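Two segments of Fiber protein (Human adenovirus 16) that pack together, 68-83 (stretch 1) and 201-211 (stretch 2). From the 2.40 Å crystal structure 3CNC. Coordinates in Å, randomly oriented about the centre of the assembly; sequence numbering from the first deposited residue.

Stretch 1 (68-83) ITLMGASEYTNTLFKN
Stretch 2 201-211: TTEVTLITSPF

Residues 68-72 form an extended strand, against which 206-211 runs antiparallel; the chain then turns through 75-77, with helical phi/psi, and Asn 78 to Lys 82 lie beside 201-205. At one end Ile 68 and Phe 211 pair through both backbone bonds, Ile 68 N to Phe 211 O (3.2 Å) and Phe 211 N to Ile 68 O (3.0 Å). The register then shifts by one before Met 71 meets Ile 207. Between these pairs Thr 208, chi1 p (61°), places its OG1 2.8 Å from Leu 70 N as acceptor, while Thr 208 N donates to Leu 70 O (3.1 Å); a short hydroxyl side chain thus does the work of a backbone carbonyl. Beyond the single Met 71/Ile 207 bridge, Gly 72 N donates a hydrogen bond to Leu 206 O (2.6 Å). Glycine suits this place, since a CB would lie 1.9 Å from Asn 78 OD1. That oxygen, set by chi1 m (-61°) and chi2 -31°, accepts from Leu 206 N (3.0 Å), so the side-chain carboxamide supplies an acceptor for the Leu 206 N-H.

Leu 206 (chi1 t, chi2 p) buries the most surface, 138 of 979 Å². Its CB points toward stretch 1, bringing CD1 3.1 Å from Phe 81 CE1, obliquely to the ring, and CD2 4.0 Å from Leu 80 CD1. Leu 80 and Phe 81, both chi1 m (-74°, -76°), thereby meet its two methyls.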

ATOM      1  N   ILE A  68       0.158  -4.984  -9.493  1.00 38.28           N
ATOM      2  CA  ILE A  68       0.737  -5.975 -10.389  1.00 38.28           C
ATOM      3  C   ILE A  68       0.522  -7.398  -9.930  1.00 38.28           C
ATOM      4  O   ILE A  68       0.632  -7.711  -8.740  1.00 38.28           O
ATOM      5  CB  ILE A  68       2.266  -5.754 -10.587  1.00 35.48           C
ATOM      6  CG1 ILE A  68       2.796  -6.684 -11.683  1.00 35.48           C
ATOM      7  CG2 ILE A  68       3.015  -5.997  -9.260  1.00 35.48           C
ATOM      8  CD1 ILE A  68       4.177  -6.295 -12.213  1.00 35.48           C
ATOM      9  N   THR A  69       0.235  -8.249 -10.908  1.00 44.44           N
ATOM     10  CA  THR A  69       0.002  -9.658 -10.673  1.00 44.44           C
ATOM     11  C   THR A  69       0.392 -10.511 -11.895  1.00 44.44           C
ATOM     12  O   THR A  69       0.280 -10.073 -13.047  1.00 44.44           O
ATOM     13  CB  THR A  69      -1.487  -9.902 -10.323  1.00 54.05           C
ATOM     14  OG1 THR A  69      -1.594 -11.088  -9.535  1.00 54.05           O
ATOM     15  CG2 THR A  69      -2.322 -10.051 -11.580  1.00 54.05           C
ATOM     16  N   LEU A  70       0.846 -11.733 -11.623  1.00 52.79           N
ATOM     17  CA  LEU A  70       1.256 -12.678 -12.662  1.00 52.79           C
ATOM     18  C   LEU A  70       0.428 -13.969 -12.671  1.00 52.79           C
ATOM     19  O   LEU A  70       0.117 -14.530 -11.615  1.00 52.79           O
ATOM     20  CB  LEU A  70       2.709 -13.080 -12.453  1.00 51.36           C
ATOM     21  CG  LEU A  70       3.813 -12.599 -13.380  1.00 51.36           C
ATOM     22  CD1 LEU A  70       5.048 -13.419 -13.040  1.00 51.36           C
ATOM     23  CD2 LEU A  70       3.453 -12.800 -14.858  1.00 51.36           C
ATOM     24  N   MET A  71       0.075 -14.444 -13.861  1.00 56.92           N
ATOM     25  CA  MET A  71      -0.648 -15.712 -13.968  1.00 56.92           C
ATOM     26  C   MET A  71      -0.010 -16.571 -15.059  1.00 56.92           C
ATOM     27  O   MET A  71       0.029 -16.173 -16.224  1.00 56.92           O
ATOM     28  CB  MET A  71      -2.128 -15.503 -14.288  1.00 62.24           C
ATOM     29  CG  MET A  71      -2.905 -16.815 -14.189  1.00 62.24           C
ATOM     30  SD  MET A  71      -4.574 -16.788 -14.864  1.00 62.24           S
ATOM     31  CE  MET A  71      -5.525 -16.636 -13.379  1.00 62.24           C
ATOM     32  N   GLY A  72       0.498 -17.742 -14.677  1.00 54.14           N
ATOM     33  CA  GLY A  72       1.137 -18.636 -15.635  1.00 54.14           C
ATOM     34  C   GLY A  72       0.254 -19.056 -16.806  1.00 54.14           C
ATOM     35  O   GLY A  72      -0.963 -19.190 -16.666  1.00 54.14           O
ATOM     36  N   ALA A  73       0.869 -19.264 -17.967  1.00 57.43           N
ATOM     37  CA  ALA A  73       0.133 -19.668 -19.162  1.00 57.43           C
ATOM     38  C   ALA A  73       0.907 -20.672 -20.042  1.00 57.43           C
ATOM     39  O   ALA A  73       0.791 -20.670 -21.272  1.00 57.43           O
ATOM     40  CB  ALA A  73      -0.234 -18.434 -19.971  1.00 41.48           C
ATOM     41  N   SER A  74       1.700 -21.526 -19.406  1.00 53.37           N
ATOM     42  CA  SER A  74       2.473 -22.525 -20.130  1.00 53.37           C
ATOM     43  C   SER A  74       3.021 -23.565 -19.172  1.00 53.37           C
ATOM     44  O   SER A  74       3.184 -23.306 -17.971  1.00 53.37           O
ATOM     45  CB  SER A  74       3.642 -21.877 -20.885  1.00 72.57           C
ATOM     46  OG  SER A  74       4.710 -21.558 -20.009  1.00 72.57           O
ATOM     47  N   GLU A  75       3.310 -24.743 -19.712  1.00 55.02           N
ATOM     48  CA  GLU A  75       3.849 -25.833 -18.911  1.00 55.02           C
ATOM     49  C   GLU A  75       5.127 -25.387 -18.194  1.00 55.02           C
ATOM     50  O   GLU A  75       5.393 -25.794 -17.058  1.00 55.02           O
ATOM     51  CB  GLU A  75       4.128 -27.041 -19.809  1.00100.31           C
ATOM     52  CG  GLU A  75       4.464 -28.310 -19.055  1.00100.31           C
ATOM     53  CD  GLU A  75       4.314 -29.548 -19.914  1.00100.31           C
ATOM     54  OE1 GLU A  75       4.582 -30.655 -19.407  1.00100.31           O
ATOM     55  OE2 GLU A  75       3.923 -29.413 -21.096  1.00100.31           O
ATOM     56  N   TYR A  76       5.914 -24.539 -18.850  1.00 65.96           N
ATOM     57  CA  TYR A  76       7.140 -24.054 -18.231  1.00 65.96           C
ATOM     58  C   TYR A  76       6.853 -23.216 -16.990  1.00 65.96           C
ATOM     59  O   TYR A  76       7.347 -23.526 -15.901  1.00 65.96           O
ATOM     60  CB  TYR A  76       7.972 -23.220 -19.211  1.00 78.73           C
ATOM     61  CG  TYR A  76       9.191 -22.611 -18.550  1.00 78.73           C
ATOM     62  CD1 TYR A  76       9.275 -21.238 -18.330  1.00 78.73           C
ATOM     63  CD2 TYR A  76      10.237 -23.416 -18.092  1.00 78.73           C
ATOM     64  CE1 TYR A  76      10.370 -20.680 -17.671  1.00 78.73           C
ATOM     65  CE2 TYR A  76      11.334 -22.869 -17.431  1.00 78.73           C
ATOM     66  CZ  TYR A  76      11.392 -21.501 -17.225  1.00 78.73           C
ATOM     67  OH  TYR A  76      12.473 -20.947 -16.579  1.00 78.73           O
ATOM     68  N   THR A  77       6.062 -22.154 -17.153  1.00 58.03           N
ATOM     69  CA  THR A  77       5.740 -21.286 -16.026  1.00 58.03           C
ATOM     70  C   THR A  77       4.970 -22.056 -14.966  1.00 58.03           C
ATOM     71  O   THR A  77       5.220 -21.893 -13.769  1.00 58.03           O
ATOM     72  CB  THR A  77       4.876 -20.044 -16.437  1.00 50.99           C
ATOM     73  OG1 THR A  77       3.551 -20.463 -16.805  1.00 50.99           O
ATOM     74  CG2 THR A  77       5.523 -19.296 -17.598  1.00 50.99           C
ATOM     75  N   ASN A  78       4.052 -22.913 -15.400  1.00 53.03           N
ATOM     76  CA  ASN A  78       3.242 -23.657 -14.448  1.00 53.03           C
ATOM     77  C   ASN A  78       3.945 -24.851 -13.814  1.00 53.03           C
ATOM     78  O   ASN A  78       3.338 -25.653 -13.114  1.00 53.03           O
ATOM     79  CB  ASN A  78       1.918 -24.057 -15.104  1.00 60.20           C
ATOM     80  CG  ASN A  78       1.106 -22.833 -15.541  1.00 60.20           C
ATOM     81  OD1 ASN A  78       1.176 -21.775 -14.910  1.00 60.20           O
ATOM     82  ND2 ASN A  78       0.335 -22.975 -16.614  1.00 60.20           N
ATOM     83  N   THR A  79       5.248 -24.933 -14.030  1.00 78.68           N
ATOM     84  CA  THR A  79       6.039 -26.013 -13.466  1.00 78.68           C
ATOM     85  C   THR A  79       7.095 -25.423 -12.549  1.00 78.68           C
ATOM     86  O   THR A  79       7.585 -26.091 -11.636  1.00 78.68           O
ATOM     87  CB  THR A  79       6.729 -26.819 -14.574  1.00 83.16           C
ATOM     88  OG1 THR A  79       5.735 -27.492 -15.352  1.00 83.16           O
ATOM     89  CG2 THR A  79       7.678 -27.841 -13.983  1.00 83.16           C
ATOM     90  N   LEU A  80       7.427 -24.159 -12.797  1.00 58.46           N
ATOM     91  CA  LEU A  80       8.439 -23.453 -12.026  1.00 58.46           C
ATOM     92  C   LEU A  80       8.422 -23.719 -10.532  1.00 58.46           C
ATOM     93  O   LEU A  80       9.479 -23.749  -9.900  1.00 58.46           O
ATOM     94  CB  LEU A  80       8.318 -21.946 -12.258  1.00 66.55           C
ATOM     95  CG  LEU A  80       8.804 -21.419 -13.605  1.00 66.55           C
ATOM     96  CD1 LEU A  80       8.339 -19.989 -13.780  1.00 66.55           C
ATOM     97  CD2 LEU A  80      10.327 -21.520 -13.682  1.00 66.55           C
ATOM     98  N   PHE A  81       7.239 -23.920  -9.960  1.00 64.50           N
ATOM     99  CA  PHE A  81       7.147 -24.140  -8.522  1.00 64.50           C
ATOM    100  C   PHE A  81       7.256 -25.575  -8.026  1.00 64.50           C
ATOM    101  O   PHE A  81       6.752 -25.914  -6.953  1.00 64.50           O
ATOM    102  CB  PHE A  81       5.883 -23.472  -7.975  1.00 69.39           C
ATOM    103  CG  PHE A  81       5.996 -21.968  -7.852  1.00 69.39           C
ATOM    104  CD1 PHE A  81       4.926 -21.210  -7.397  1.00 69.39           C
ATOM    105  CD2 PHE A  81       7.184 -21.312  -8.175  1.00 69.39           C
ATOM    106  CE1 PHE A  81       5.036 -19.828  -7.266  1.00 69.39           C
ATOM    107  CE2 PHE A  81       7.298 -19.928  -8.046  1.00 69.39           C
ATOM    108  CZ  PHE A  81       6.223 -19.187  -7.590  1.00 69.39           C
ATOM    109  N   LYS A  82       7.920 -26.418  -8.808  1.00 80.07           N
ATOM    110  CA  LYS A  82       8.143 -27.792  -8.397  1.00 80.07           C
ATOM    111  C   LYS A  82       9.536 -27.775  -7.776  1.00 80.07           C
ATOM    112  O   LYS A  82      10.066 -28.810  -7.375  1.00 80.07           O
ATOM    113  CB  LYS A  82       8.096 -28.746  -9.592  1.00 84.36           C
ATOM    114  CG  LYS A  82       6.751 -28.759 -10.293  1.00 84.36           C
ATOM    115  CD  LYS A  82       6.362 -30.152 -10.779  1.00 84.36           C
ATOM    116  CE  LYS A  82       7.329 -30.696 -11.827  1.00 84.36           C
ATOM    117  NZ  LYS A  82       6.855 -32.004 -12.377  1.00 84.36           N
ATOM    118  N   ASN A  83      10.111 -26.572  -7.715  1.00 70.22           N
ATOM    119  CA  ASN A  83      11.431 -26.328  -7.126  1.00 70.22           C
ATOM    120  C   ASN A  83      11.200 -25.463  -5.893  1.00 70.22           C
ATOM    121  O   ASN A  83      10.185 -24.773  -5.807  1.00 70.22           O
ATOM    122  CB  ASN A  83      12.330 -25.576  -8.105  1.00 90.95           C
ATOM    123  CG  ASN A  83      12.435 -26.265  -9.447  1.00 90.95           C
ATOM    124  OD1 ASN A  83      12.917 -27.392  -9.542  1.00 90.95           O
ATOM    125  ND2 ASN A  83      11.980 -25.589 -10.498  1.00 90.95           N
ATOM    126  N   THR A 201       3.966 -30.267  -6.917  1.00 71.95           N
ATOM    127  CA  THR A 201       4.528 -31.524  -7.402  1.00 71.95           C
ATOM    128  C   THR A 201       3.944 -31.768  -8.788  1.00 71.95           C
ATOM    129  O   THR A 201       4.481 -32.536  -9.581  1.00 71.95           O
ATOM    130  CB  THR A 201       4.142 -32.700  -6.471  1.00 62.70           C
ATOM    131  OG1 THR A 201       5.088 -32.793  -5.401  1.00 62.70           O
ATOM    132  CG2 THR A 201       4.115 -34.014  -7.234  1.00 62.70           C
ATOM    133  N   THR A 202       2.836 -31.090  -9.067  1.00 76.53           N
ATOM    134  CA  THR A 202       2.147 -31.217 -10.340  1.00 76.53           C
ATOM    135  C   THR A 202       2.224 -29.890 -11.068  1.00 76.53           C
ATOM    136  O   THR A 202       2.661 -28.892 -10.502  1.00 76.53           O
ATOM    137  CB  THR A 202       0.666 -31.541 -10.121  1.00103.80           C
ATOM    138  OG1 THR A 202       0.545 -32.516  -9.079  1.00103.80           O
ATOM    139  CG2 THR A 202       0.040 -32.087 -11.399  1.00103.80           C
ATOM    140  N   GLU A 203       1.813 -29.879 -12.329  1.00 70.67           N
ATOM    141  CA  GLU A 203       1.795 -28.641 -13.087  1.00 70.67           C
ATOM    142  C   GLU A 203       0.551 -27.893 -12.592  1.00 70.67           C
ATOM    143  O   GLU A 203      -0.577 -28.335 -12.812  1.00 70.67           O
ATOM    144  CB  GLU A 203       1.686 -28.925 -14.586  1.00 75.68           C
ATOM    145  CG  GLU A 203       1.427 -27.686 -15.421  1.00 75.68           C
ATOM    146  CD  GLU A 203       1.189 -27.993 -16.888  1.00 75.68           C
ATOM    147  OE1 GLU A 203       0.817 -27.064 -17.640  1.00 75.68           O
ATOM    148  OE2 GLU A 203       1.375 -29.161 -17.297  1.00 75.68           O
ATOM    149  N   VAL A 204       0.763 -26.778 -11.899  1.00 71.53           N
ATOM    150  CA  VAL A 204      -0.339 -25.974 -11.366  1.00 71.53           C
ATOM    151  C   VAL A 204      -0.164 -24.531 -11.822  1.00 71.53           C
ATOM    152  O   VAL A 204       0.952 -24.016 -11.826  1.00 71.53           O
ATOM    153  CB  VAL A 204      -0.347 -25.991  -9.818  1.00 64.16           C
ATOM    154  CG1 VAL A 204      -1.672 -25.448  -9.296  1.00 64.16           C
ATOM    155  CG2 VAL A 204      -0.103 -27.402  -9.312  1.00 64.16           C
ATOM    156  N   THR A 205      -1.261 -23.879 -12.199  1.00 55.39           N
ATOM    157  CA  THR A 205      -1.184 -22.493 -12.653  1.00 55.39           C
ATOM    158  C   THR A 205      -0.501 -21.564 -11.651  1.00 55.39           C
ATOM    159  O   THR A 205      -0.927 -21.438 -10.504  1.00 55.39           O
ATOM    160  CB  THR A 205      -2.567 -21.922 -12.962  1.00 60.51           C
ATOM    161  OG1 THR A 205      -3.136 -22.635 -14.064  1.00 60.51           O
ATOM    162  CG2 THR A 205      -2.453 -20.441 -13.333  1.00 60.51           C
ATOM    163  N   LEU A 206       0.563 -20.914 -12.105  1.00 59.15           N
ATOM    164  CA  LEU A 206       1.335 -19.997 -11.270  1.00 59.15           C
ATOM    165  C   LEU A 206       0.588 -18.671 -11.099  1.00 59.15           C
ATOM    166  O   LEU A 206       0.338 -17.951 -12.066  1.00 59.15           O
ATOM    167  CB  LEU A 206       2.715 -19.767 -11.902  1.00 55.51           C
ATOM    168  CG  LEU A 206       3.588 -18.614 -11.407  1.00 55.51           C
ATOM    169  CD1 LEU A 206       3.826 -18.741  -9.925  1.00 55.51           C
ATOM    170  CD2 LEU A 206       4.910 -18.628 -12.153  1.00 55.51           C
ATOM    171  N   ILE A 207       0.233 -18.370  -9.855  1.00 58.54           N
ATOM    172  CA  ILE A 207      -0.492 -17.148  -9.531  1.00 58.54           C
ATOM    173  C   ILE A 207       0.196 -16.389  -8.398  1.00 58.54           C
ATOM    174  O   ILE A 207       0.345 -16.917  -7.293  1.00 58.54           O
ATOM    175  CB  ILE A 207      -1.947 -17.463  -9.073  1.00 50.49           C
ATOM    176  CG1 ILE A 207      -2.699 -18.205 -10.183  1.00 50.49           C
ATOM    177  CG2 ILE A 207      -2.685 -16.164  -8.700  1.00 50.49           C
ATOM    178  CD1 ILE A 207      -4.099 -18.665  -9.774  1.00 50.49           C
ATOM    179  N   THR A 208       0.640 -15.166  -8.676  1.00 42.91           N
ATOM    180  CA  THR A 208       1.252 -14.341  -7.626  1.00 42.91           C
ATOM    181  C   THR A 208       0.113 -13.442  -7.168  1.00 42.91           C
ATOM    182  O   THR A 208      -0.606 -12.878  -7.997  1.00 42.91           O
ATOM    183  CB  THR A 208       2.435 -13.457  -8.149  1.00 43.00           C
ATOM    184  OG1 THR A 208       1.963 -12.560  -9.159  1.00 43.00           O
ATOM    185  CG2 THR A 208       3.555 -14.339  -8.751  1.00 43.00           C
ATOM    186  N   SER A 209      -0.094 -13.336  -5.862  1.00 45.27           N
ATOM    187  CA  SER A 209      -1.174 -12.489  -5.390  1.00 45.27           C
ATOM    188  C   SER A 209      -0.779 -11.024  -5.603  1.00 45.27           C
ATOM    189  O   SER A 209       0.407 -10.691  -5.737  1.00 45.27           O
ATOM    190  CB  SER A 209      -1.501 -12.773  -3.916  1.00 44.54           C
ATOM    191  OG  SER A 209      -0.422 -12.466  -3.054  1.00 44.54           O
ATOM    192  N   PRO A 210      -1.779 -10.137  -5.663  1.00 49.86           N
ATOM    193  CA  PRO A 210      -1.622  -8.694  -5.862  1.00 49.86           C
ATOM    194  C   PRO A 210      -0.510  -8.018  -5.069  1.00 49.86           C
ATOM    195  O   PRO A 210      -0.459  -8.111  -3.844  1.00 49.86           O
ATOM    196  CB  PRO A 210      -3.004  -8.150  -5.486  1.00 35.29           C
ATOM    197  CG  PRO A 210      -3.915  -9.225  -6.008  1.00 35.29           C
ATOM    198  CD  PRO A 210      -3.205 -10.492  -5.533  1.00 35.29           C
ATOM    199  N   PHE A 211       0.388  -7.342  -5.775  1.00 46.40           N
ATOM    200  CA  PHE A 211       1.444  -6.597  -5.107  1.00 46.40           C
ATOM    201  C   PHE A 211       1.143  -5.098  -5.289  1.00 46.40           C
ATOM    202  O   PHE A 211       0.873  -4.648  -6.407  1.00 46.40           O
ATOM    203  CB  PHE A 211       2.817  -6.922  -5.693  1.00 46.15           C
ATOM    204  CG  PHE A 211       3.929  -6.123  -5.072  1.00 46.15           C
ATOM    205  CD1 PHE A 211       4.247  -6.283  -3.728  1.00 46.15           C
ATOM    206  CD2 PHE A 211       4.619  -5.169  -5.814  1.00 46.15           C
ATOM    207  CE1 PHE A 211       5.231  -5.502  -3.134  1.00 46.15           C
ATOM    208  CE2 PHE A 211       5.609  -4.379  -5.227  1.00 46.15           C
ATOM    209  CZ  PHE A 211       5.914  -4.546  -3.888  1.00 46.15           C
TER